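Pyruvate kinase 1 (PDB 4KCT) catalyses the transfer of phosphate from phosphoenolpyruvate to ADP, the last step of glycolysis, and also decarboxylates oxaloacetate to pyruvate. Local coordinates at residues A[383-388]-A[395-400]; A[418-423]-A[463-468]; A[422-427]-A[455-460]. All blocks are in the same frame, centred on the assembly; numbering follows the deposited sequence.

In the fold
All three contacts belong to the alpha/beta domain of the subunit, around a sheet in which strands 396-400 and 419-423 are parallel neighbours. Contact 1 packs helix 377-392 on the first strand, while contacts 2 and 3 pack two parts of helix 455-467 on the second. Backbone pairing joins them: Met397 O lies 2.8 Å from Ile420 N, and Val399 O lies 3.0 Å from Val422 N. The centres of contacts 2 and 3 are about 10 Å apart, those of contacts 1 and 3 about 16 Å. Fructose 2,6-bisphosphate meets contact 1 at Leu400 and contact 3 at Arg457, whereas the pyruvate and magnesium site lies in the separate barrel domain.

Contact 1: residues A[383-388]-A[395-400]; sequences SSAVAS and KAMLVL. With FDP (2,6-di-O-phosphono-beta-D-fructofuranose), chain F.
Met397 leaves its strand with CG beside the backbone N and anti to the carbonyl carbon (chi1 -59°), and the bend at its last torsion (chi3 68°) lays CE against Ala385 and Val386 of the helix. This is an alpha-beta unit of the alpha/beta domain: helix 377-392 runs out through a short turn into strand 396-400 and packs on one face of the sheet. CE sits 3.7 Å from Ala385 CB and 3.8 Å from the backbone N of Val386, close to the helix backbone itself. Val386 adds its CG2 branch, the one beside its backbone N, at 4.0 Å from Met397 CE; SD lies at a similar distance, and the two side chains cross at about a right angle. The contact is small and buried, with apolar side chains and no hydrogen bond across it. Ile410 of helix 405-412 touches both Val386 and Met397, while Val478 and Val480 of strand 476-481 touch Ala385. Elsewhere on the helix, Ser384, Ala387 and Ser388 pack against Ser384 and Ser388 of a second subunit. At the other end of the strand the backbone reaches the effector: the O4 hydroxyl of fructose 2,6-bisphosphate donates a hydrogen bond to Leu400 O at 2.7 Å.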
loop_
_atom_site.group_PDB
_atom_site.type_symbol
_atom_site.label_atom_id
_atom_site.label_comp_id
_atom_site.label_asym_id
_atom_site.label_seq_id
_atom_site.Cartn_x
_atom_site.Cartn_y
_atom_site.Cartn_z
ATOM N N SER A 383 1.110 20.913 6.128
ATOM C CA SER A 383 0.798 19.650 5.475
ATOM C C SER A 383 -0.698 19.314 5.524
ATOM O O SER A 383 -1.275 18.896 4.513
ATOM C CB SER A 383 1.634 18.503 6.044
ATOM O OG SER A 383 1.211 18.151 7.328
ATOM N N SER A 384 -1.373 19.651 6.626
ATOM C CA SER A 384 -2.804 19.408 6.699
ATOM C C SER A 384 -3.600 20.430 5.881
ATOM O O SER A 384 -4.678 20.129 5.387
ATOM C CB SER A 384 -3.278 19.373 8.158
ATOM O OG SER A 384 -2.848 18.170 8.788
ATOM N N ALA A 385 -3.050 21.643 5.727
ATOM C CA ALA A 385 -3.655 22.642 4.815
ATOM C C ALA A 385 -3.674 22.104 3.385
ATOM O O ALA A 385 -4.684 22.215 2.689
ATOM C CB ALA A 385 -2.907 23.965 4.868
ATOM N N VAL A 386 -2.553 21.529 2.940
ATOM C CA VAL A 386 -2.503 20.947 1.591
ATOM C C VAL A 386 -3.483 19.770 1.462
ATOM O O VAL A 386 -4.189 19.643 0.456
ATOM C CB VAL A 386 -1.058 20.499 1.191
ATOM C CG1 VAL A 386 -1.088 19.698 -0.121
ATOM C CG2 VAL A 386 -0.159 21.712 1.029
ATOM N N ALA A 387 -3.529 18.915 2.480
ATOM C CA ALA A 387 -4.514 17.845 2.489
ATOM C C ALA A 387 -5.939 18.384 2.301
ATOM O O ALA A 387 -6.728 17.822 1.509
ATOM C CB ALA A 387 -4.401 16.989 3.762
ATOM N N SER A 388 -6.293 19.420 3.059
ATOM C CA SER A 388 -7.636 19.982 2.963
ATOM C C SER A 388 -7.914 20.566 1.575
ATOM O O SER A 388 -9.023 20.438 1.070
ATOM C CB SER A 388 -7.919 21.009 4.085
ATOM O OG SER A 388 -7.105 22.169 3.977
ATOM N N LYS A 395 -9.149 25.829 -5.348
ATOM C CA LYS A 395 -8.487 26.363 -6.552
ATOM C C LYS A 395 -7.222 27.166 -6.241
ATOM O O LYS A 395 -6.369 27.383 -7.124
ATOM C CB LYS A 395 -9.470 27.192 -7.385
ATOM C CG LYS A 395 -10.568 26.335 -7.990
ATOM C CD LYS A 395 -11.227 26.993 -9.177
ATOM C CE LYS A 395 -12.219 26.044 -9.808
ATOM N NZ LYS A 395 -13.263 26.797 -10.559
ATOM N N ALA A 396 -7.070 27.551 -4.985
ATOM C CA ALA A 396 -5.831 28.188 -4.551
ATOM C C ALA A 396 -5.612 28.011 -3.072
ATOM O O ALA A 396 -6.559 27.782 -2.310
ATOM C CB ALA A 396 -5.832 29.693 -4.915
ATOM N N MET A 397 -4.377 28.233 -2.651
ATOM C CA MET A 397 -4.077 28.397 -1.251
ATOM C C MET A 397 -3.483 29.779 -1.085
ATOM O O MET A 397 -2.971 30.357 -2.044
ATOM C CB MET A 397 -3.067 27.336 -0.815
ATOM C CG MET A 397 -3.569 25.896 -1.050
ATOM S SD MET A 397 -2.370 24.672 -0.452
ATOM C CE MET A 397 -2.449 24.942 1.335
ATOM N N LEU A 398 -3.557 30.304 0.124
ATOM C CA LEU A 398 -3.056 31.629 0.429
ATOM C C LEU A 398 -2.281 31.510 1.739
ATOM O O LEU A 398 -2.781 30.909 2.691
ATOM C CB LEU A 398 -4.252 32.587 0.610
ATOM C CG LEU A 398 -4.003 34.004 1.131
ATOM C CD1 LEU A 398 -2.993 34.710 0.261
ATOM C CD2 LEU A 398 -5.333 34.757 1.089
ATOM N N VAL A 399 -1.041 32.005 1.766
ATOM C CA VAL A 399 -0.215 31.934 2.976
ATOM C C VAL A 399 0.448 33.295 3.220
ATOM O O VAL A 399 0.850 33.974 2.269
ATOM C CB VAL A 399 0.876 30.818 2.873
ATOM C CG1 VAL A 399 1.801 31.048 1.660
ATOM C CG2 VAL A 399 1.681 30.692 4.187
ATOM N N LEU A 400 0.441 33.745 4.475
ATOM C CA LEU A 400 1.236 34.937 4.863
ATOM C C LEU A 400 2.644 34.506 5.250
ATOM O O LEU A 400 2.814 33.620 6.096
ATOM C CB LEU A 400 0.582 35.662 6.052
ATOM C CG LEU A 400 -0.539 36.659 5.689
ATOM C CD1 LEU A 400 -1.505 36.044 4.693
ATOM C CD2 LEU A 400 -1.278 37.118 6.949
HETATM P P1 FDP F . 2.757 37.852 11.004
HETATM O O1P FDP F . 1.252 37.747 10.868
HETATM O O2P FDP F . 3.366 38.690 9.908
HETATM O O3P FDP F . 3.257 38.155 12.407
HETATM O O1 FDP F . 4.087 35.825 13.405
HETATM C C1 FDP F . 2.902 35.269 12.828
HETATM C C2 FDP F . 3.124 35.098 11.329
HETATM O O2 FDP F . 3.346 36.367 10.653
HETATM C C3 FDP F . 1.992 34.339 10.645
HETATM O O3 FDP F . 0.834 35.150 10.470
HETATM C C4 FDP F . 2.645 34.011 9.313
HETATM O O4 FDP F . 1.950 32.988 8.578
HETATM C C5 FDP F . 4.023 33.560 9.773
HETATM O O5 FDP F . 4.256 34.245 11.058
HETATM C C6 FDP F . 5.088 33.938 8.751
HETATM O O6 FDP F . 6.283 33.225 9.080
HETATM P P2 FDP F . 7.480 33.153 7.992
HETATM O O4P FDP F . 6.905 32.325 6.830
HETATM O O5P FDP F . 7.736 34.589 7.654
HETATM O O6P FDP F . 8.602 32.451 8.716
#

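Contact 2: residues A[418-423]-A[463-468]; sequences PIICVT and DFAKKE
Ile420 meets Phe464 and Ala465 where the end of helix 455-467 lies over the middle of strand 419-423. The CA atoms of Ile420 and Ala465 are 7.4 Å apart, the nearest backbone approach between the two segments, and Ile420 supplies every contact from the strand side. Its CB points toward the helix, and there the side chain divides. The CG2 methyl, anti to the backbone N, goes to Phe464 and comes within 4.0 Å of ring atom CD2, meeting the ring obliquely. The other branch, CG1, lies beside the backbone N (chi1 -60°) and continues almost fully extended (chi2 168°), which carries CD1 to Ala465. There CD1 presses on the helix, 3.3 Å from Ala465 CB and 3.7 Å from Ala465 CA. The methyl-to-methyl distance is shorter than usual van der Waals contact, so the fit at this point is tight.

Phe464 has CG anti to its own backbone N (chi1 -179°), which sets the ring where CD2 meets Ile420 CG2 and where Val439 and Val441 of strand 438-442 also touch it. The ring therefore spans two neighbouring strands. One ring face carries Glu468 CG, four residues on and just past the helix end, 3.5 Å above the plane and displaced toward the rim. Leu398 of strand 396-400 packs beside Ile420. No hydrogen bond passes directly between the segments; the inner strand 419-423 spends its backbone groups on pairing within the sheet. Helix 455-467 in this way covers one face of the largely parallel sheet of the pyruvate kinase alpha/beta domain, as in layered alpha/beta folds.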
loop_
_atom_site.group_PDB
_atom_site.type_symbol
_atom_site.label_atom_id
_atom_site.label_comp_id
_atom_site.label_asym_id
_atom_site.label_seq_id
_atom_site.Cartn_x
_atom_site.Cartn_y
_atom_site.Cartn_z
ATOM N N PRO A 418 -2.295 26.898 -7.293
ATOM C CA PRO A 418 -1.354 27.962 -6.964
ATOM C C PRO A 418 -1.278 28.224 -5.448
ATOM O O PRO A 418 -2.277 28.037 -4.712
ATOM C CB PRO A 418 -1.943 29.191 -7.675
ATOM C CG PRO A 418 -2.759 28.614 -8.788
ATOM C CD PRO A 418 -3.341 27.351 -8.233
ATOM N N ILE A 419 -0.100 28.588 -4.986
ATOM C CA ILE A 419 0.073 29.055 -3.610
ATOM C C ILE A 419 0.340 30.559 -3.644
ATOM O O ILE A 419 1.435 31.007 -4.018
ATOM C CB ILE A 419 1.285 28.400 -2.962
ATOM C CG1 ILE A 419 1.173 26.874 -3.011
ATOM C CG2 ILE A 419 1.491 28.922 -1.527
ATOM C CD1 ILE A 419 2.487 26.200 -2.639
ATOM N N ILE A 420 -0.680 31.343 -3.326
ATOM C CA ILE A 420 -0.509 32.782 -3.235
ATOM C C ILE A 420 0.150 33.144 -1.913
ATOM O O ILE A 420 -0.343 32.777 -0.857
ATOM C CB ILE A 420 -1.875 33.489 -3.315
ATOM C CG1 ILE A 420 -2.557 33.145 -4.662
ATOM C CG2 ILE A 420 -1.701 35.002 -3.152
ATOM C CD1 ILE A 420 -4.013 33.544 -4.713
ATOM N N CYS A 421 1.306 33.802 -1.977
ATOM C CA CYS A 421 1.994 34.199 -0.781
ATOM C C CYS A 421 1.952 35.731 -0.673
ATOM O O CYS A 421 2.484 36.452 -1.555
ATOM C CB CYS A 421 3.444 33.730 -0.815
ATOM S SG CYS A 421 4.421 34.367 0.587
ATOM N N VAL A 422 1.317 36.227 0.385
ATOM C CA VAL A 422 1.382 37.651 0.705
ATOM C C VAL A 422 2.536 37.901 1.660
ATOM O O VAL A 422 2.610 37.294 2.757
ATOM C CB VAL A 422 0.069 38.171 1.317
ATOM C CG1 VAL A 422 0.192 39.670 1.616
ATOM C CG2 VAL A 422 -1.090 37.931 0.346
ATOM N N THR A 423 3.490 38.703 1.205
ATOM C CA THR A 423 4.697 38.921 1.949
ATOM C C THR A 423 4.914 40.408 2.214
ATOM O O THR A 423 4.459 41.259 1.454
ATOM C CB THR A 423 5.934 38.315 1.214
ATOM O OG1 THR A 423 7.093 38.471 2.030
ATOM C CG2 THR A 423 6.163 39.005 -0.126
ATOM N N ASP A 463 -8.085 39.270 -3.117
ATOM C CA ASP A 463 -8.312 40.171 -4.264
ATOM C C ASP A 463 -7.388 39.812 -5.405
ATOM O O ASP A 463 -7.794 39.797 -6.575
ATOM C CB ASP A 463 -8.074 41.624 -3.867
ATOM C CG ASP A 463 -9.232 42.212 -3.065
ATOM O OD1 ASP A 463 -10.307 41.567 -2.975
ATOM O OD2 ASP A 463 -9.020 43.247 -2.412
ATOM N N PHE A 464 -6.146 39.487 -5.063
ATOM C CA PHE A 464 -5.184 39.059 -6.060
ATOM C C PHE A 464 -5.618 37.765 -6.741
ATOM O O PHE A 464 -5.570 37.663 -7.964
ATOM C CB PHE A 464 -3.791 38.935 -5.446
ATOM C CG PHE A 464 -2.731 38.515 -6.412
ATOM C CD1 PHE A 464 -2.032 39.470 -7.163
ATOM C CD2 PHE A 464 -2.310 37.190 -6.460
ATOM C CE1 PHE A 464 -0.961 39.098 -7.979
ATOM C CE2 PHE A 464 -1.258 36.808 -7.285
ATOM C CZ PHE A 464 -0.588 37.764 -8.056
ATOM N N ALA A 465 -6.075 36.784 -5.963
ATOM C CA ALA A 465 -6.580 35.535 -6.553
ATOM C C ALA A 465 -7.681 35.793 -7.588
ATOM O O ALA A 465 -7.754 35.103 -8.608
ATOM C CB ALA A 465 -7.094 34.577 -5.468
ATOM N N LYS A 466 -8.607 36.685 -7.258
ATOM C CA LYS A 466 -9.733 37.003 -8.166
ATOM C C LYS A 466 -9.227 37.712 -9.419
ATOM O O LYS A 466 -9.570 37.339 -10.536
ATOM C CB LYS A 466 -10.772 37.891 -7.456
ATOM C CG LYS A 466 -11.652 37.153 -6.464
ATOM C CD LYS A 466 -12.759 38.047 -5.920
ATOM C CE LYS A 466 -13.895 38.174 -6.909
ATOM N NZ LYS A 466 -15.029 38.946 -6.328
ATOM N N LYS A 467 -8.390 38.726 -9.218
ATOM C CA LYS A 467 -7.881 39.533 -10.312
ATOM C C LYS A 467 -7.032 38.710 -11.283
ATOM O O LYS A 467 -7.148 38.849 -12.496
ATOM C CB LYS A 467 -7.084 40.722 -9.759
ATOM C CG LYS A 467 -6.133 41.363 -10.757
ATOM C CD LYS A 467 -6.277 42.876 -10.777
ATOM C CE LYS A 467 -5.257 43.504 -11.722
ATOM N NZ LYS A 467 -5.865 44.575 -12.560
ATOM N N GLU A 468 -6.216 37.812 -10.757
ATOM C CA GLU A 468 -5.338 37.041 -11.605
ATOM C C GLU A 468 -6.018 35.800 -12.117
ATOM O O GLU A 468 -5.384 34.964 -12.763
ATOM C CB GLU A 468 -4.051 36.682 -10.868
ATOM C CG GLU A 468 -3.239 37.900 -10.455
ATOM C CD GLU A 468 -2.848 38.765 -11.637
ATOM O OE1 GLU A 468 -2.115 38.268 -12.512
ATOM O OE2 GLU A 468 -3.296 39.932 -11.707
#

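Contact 3: residues A[422-427]-A[455-460]; sequences VTTRLQ and EKRVKL. With FDP (2,6-di-O-phosphono-beta-D-fructofuranose), chain F.
Val422, near the end of strand 419-423, and Arg457, in the first turn of helix 455-467, bring their CA atoms to 6.4 Å, the nearest backbone approach between the two segments. The CB of Val422 points toward the helix, and its two methyls divide the surface it finds there. CG1, anti to the backbone N, lies against the aliphatic part of Arg457, 3.7 Å from CG, and has Leu460 CD2 on the next turn at 4.1 Å. CG2 approaches the backbone O of Arg457 at 3.6 Å.

Beyond the aliphatic part of its side chain, Arg457 bends at chi3 (-64°) and presents its guanidinium to the 2-phosphate of fructose 2,6-bisphosphate. P1 lies in the guanidinium plane, at its edge, and two nitrogens grip two phosphate oxygens. NH1 of Arg457 donates to O2P at 2.8 Å. NH2 donates to O1P at 3.0 Å, and both bonds are somewhat bent (153° at the NH1 hydrogen). This paired grip fixes the rotation of the group. NH1 also donates to a water at 2.8 Å, likewise in the plane, and that water donates to Val422 O at 2.9 Å, tying the strand end indirectly to the phosphate site. A second-shell acid, Asp451, forms a salt bridge with NE and would steady the guanidinium from its third nitrogen. Thr424 CG2 makes a looser contact with Arg457 CD, while Thr424 OG1 is hydrogen-bonded to Asn402 OD1. Just before helix 426-431, Thr423 OG1 accepts from Arg425 N in an ST turn. Helix 455-467 thus covers the end of strand 419-423, with strand 396-400 touching Arg457 through Leu400 and strand 438-442 touching Leu460 through Val441.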
loop_
_atom_site.group_PDB
_atom_site.type_symbol
_atom_site.label_atom_id
_atom_site.label_comp_id
_atom_site.label_asym_id
_atom_site.label_seq_id
_atom_site.Cartn_x
_atom_site.Cartn_y
_atom_site.Cartn_z
ATOM N N VAL A 422 1.317 36.227 0.385
ATOM C CA VAL A 422 1.382 37.651 0.705
ATOM C C VAL A 422 2.536 37.901 1.660
ATOM O O VAL A 422 2.610 37.294 2.757
ATOM C CB VAL A 422 0.069 38.171 1.317
ATOM C CG1 VAL A 422 0.192 39.670 1.616
ATOM C CG2 VAL A 422 -1.090 37.931 0.346
ATOM N N THR A 423 3.490 38.703 1.205
ATOM C CA THR A 423 4.697 38.921 1.949
ATOM C C THR A 423 4.914 40.408 2.214
ATOM O O THR A 423 4.459 41.259 1.454
ATOM C CB THR A 423 5.934 38.315 1.214
ATOM O OG1 THR A 423 7.093 38.471 2.030
ATOM C CG2 THR A 423 6.163 39.005 -0.126
ATOM N N THR A 424 5.665 40.715 3.257
ATOM C CA THR A 424 6.005 42.106 3.568
ATOM C C THR A 424 7.412 42.483 3.082
ATOM O O THR A 424 7.894 43.583 3.370
ATOM C CB THR A 424 5.954 42.333 5.088
ATOM O OG1 THR A 424 6.746 41.327 5.724
ATOM C CG2 THR A 424 4.517 42.210 5.590
ATOM N N ARG A 425 8.076 41.576 2.366
ATOM C CA ARG A 425 9.415 41.845 1.843
ATOM C C ARG A 425 9.519 41.610 0.346
ATOM O O ARG A 425 9.259 40.510 -0.139
ATOM C CB ARG A 425 10.458 40.993 2.554
ATOM C CG ARG A 425 10.616 41.311 4.024
ATOM C CD ARG A 425 11.666 40.420 4.663
ATOM N NE ARG A 425 11.318 40.165 6.053
ATOM C CZ ARG A 425 11.863 39.216 6.809
ATOM N NH1 ARG A 425 12.867 38.469 6.348
ATOM N NH2 ARG A 425 11.416 39.033 8.039
ATOM N N LEU A 426 9.967 42.629 -0.385
ATOM C CA LEU A 426 10.188 42.471 -1.822
ATOM C C LEU A 426 11.218 41.391 -2.138
ATOM O O LEU A 426 11.083 40.659 -3.112
ATOM C CB LEU A 426 10.613 43.801 -2.452
ATOM C CG LEU A 426 9.492 44.857 -2.507
ATOM C CD1 LEU A 426 10.078 46.249 -2.782
ATOM C CD2 LEU A 426 8.483 44.473 -3.584
ATOM N N GLN A 427 12.250 41.276 -1.315
ATOM C CA GLN A 427 13.224 40.239 -1.584
ATOM C C GLN A 427 12.602 38.846 -1.432
ATOM O O GLN A 427 13.010 37.904 -2.115
ATOM C CB GLN A 427 14.432 40.357 -0.684
ATOM C CG GLN A 427 15.459 39.272 -0.978
ATOM C CD GLN A 427 16.875 39.694 -0.634
ATOM O OE1 GLN A 427 17.246 39.716 0.521
ATOM N NE2 GLN A 427 17.682 39.980 -1.654
ATOM N N GLU A 455 -5.977 40.778 8.571
ATOM C CA GLU A 455 -7.117 41.005 7.666
ATOM C C GLU A 455 -6.763 41.772 6.363
ATOM O O GLU A 455 -7.312 41.480 5.299
ATOM C CB GLU A 455 -8.256 41.707 8.408
ATOM C CG GLU A 455 -8.857 40.873 9.524
ATOM C CD GLU A 455 -9.516 39.598 9.002
ATOM O OE1 GLU A 455 -9.634 38.626 9.774
ATOM O OE2 GLU A 455 -9.878 39.550 7.807
ATOM N N LYS A 456 -5.877 42.765 6.452
ATOM C CA LYS A 456 -5.487 43.519 5.259
ATOM C C LYS A 456 -4.716 42.620 4.296
ATOM O O LYS A 456 -4.922 42.661 3.083
ATOM C CB LYS A 456 -4.636 44.743 5.630
ATOM C CG LYS A 456 -5.435 45.846 6.317
ATOM C CD LYS A 456 -4.517 46.885 6.943
ATOM C CE LYS A 456 -5.316 48.012 7.566
ATOM N NZ LYS A 456 -4.401 49.138 7.881
ATOM N N ARG A 457 -3.794 41.839 4.836
ATOM C CA ARG A 457 -3.041 40.944 3.998
ATOM C C ARG A 457 -3.890 39.862 3.374
ATOM O O ARG A 457 -3.699 39.514 2.210
ATOM C CB ARG A 457 -1.838 40.365 4.748
ATOM C CG ARG A 457 -0.697 41.363 4.833
ATOM C CD ARG A 457 0.393 40.872 5.759
ATOM N NE ARG A 457 -0.070 40.738 7.134
ATOM C CZ ARG A 457 0.594 40.056 8.060
ATOM N NH1 ARG A 457 1.679 39.353 7.709
ATOM N NH2 ARG A 457 0.173 40.047 9.328
ATOM N N VAL A 458 -4.839 39.321 4.136
ATOM C CA VAL A 458 -5.709 38.294 3.578
ATOM C C VAL A 458 -6.567 38.861 2.473
ATOM O O VAL A 458 -6.734 38.235 1.434
ATOM C CB VAL A 458 -6.576 37.608 4.655
ATOM C CG1 VAL A 458 -7.678 36.770 4.007
ATOM C CG2 VAL A 458 -5.699 36.733 5.558
ATOM N N LYS A 459 -7.130 40.041 2.708
ATOM C CA LYS A 459 -7.874 40.738 1.663
ATOM C C LYS A 459 -7.043 40.956 0.392
ATOM O O LYS A 459 -7.519 40.701 -0.708
ATOM C CB LYS A 459 -8.441 42.068 2.183
ATOM C CG LYS A 459 -9.235 42.870 1.148
ATOM C CD LYS A 459 -10.033 43.988 1.824
ATOM C CE LYS A 459 -10.431 45.082 0.838
ATOM N NZ LYS A 459 -10.791 44.541 -0.507
ATOM N N LEU A 460 -5.800 41.410 0.544
ATOM C CA LEU A 460 -4.932 41.636 -0.610
ATOM C C LEU A 460 -4.763 40.339 -1.395
ATOM O O LEU A 460 -4.907 40.306 -2.640
ATOM C CB LEU A 460 -3.561 42.153 -0.142
ATOM C CG LEU A 460 -2.531 42.594 -1.189
ATOM C CD1 LEU A 460 -3.030 43.818 -1.965
ATOM C CD2 LEU A 460 -1.204 42.914 -0.488
HETATM P P1 FDP F . 2.757 37.852 11.004
HETATM O O1P FDP F . 1.252 37.747 10.868
HETATM O O2P FDP F . 3.366 38.690 9.908
HETATM O O3P FDP F . 3.257 38.155 12.407
HETATM O O1 FDP F . 4.087 35.825 13.405
HETATM C C1 FDP F . 2.902 35.269 12.828
HETATM C C2 FDP F . 3.124 35.098 11.329
HETATM O O2 FDP F . 3.346 36.367 10.653
HETATM C C3 FDP F . 1.992 34.339 10.645
HETATM O O3 FDP F . 0.834 35.150 10.470
HETATM C C4 FDP F . 2.645 34.011 9.313
HETATM O O4 FDP F . 1.950 32.988 8.578
HETATM C C5 FDP F . 4.023 33.560 9.773
HETATM O O5 FDP F . 4.256 34.245 11.058
HETATM C C6 FDP F . 5.088 33.938 8.751
HETATM O O6 FDP F . 6.283 33.225 9.080
HETATM P P2 FDP F . 7.480 33.153 7.992
HETATM O O4P FDP F . 6.905 32.325 6.830
HETATM O O5P FDP F . 7.736 34.589 7.654
HETATM O O6P FDP F . 8.602 32.451 8.716
HETATM O O HOH W 1 3.043 38.624 5.341
#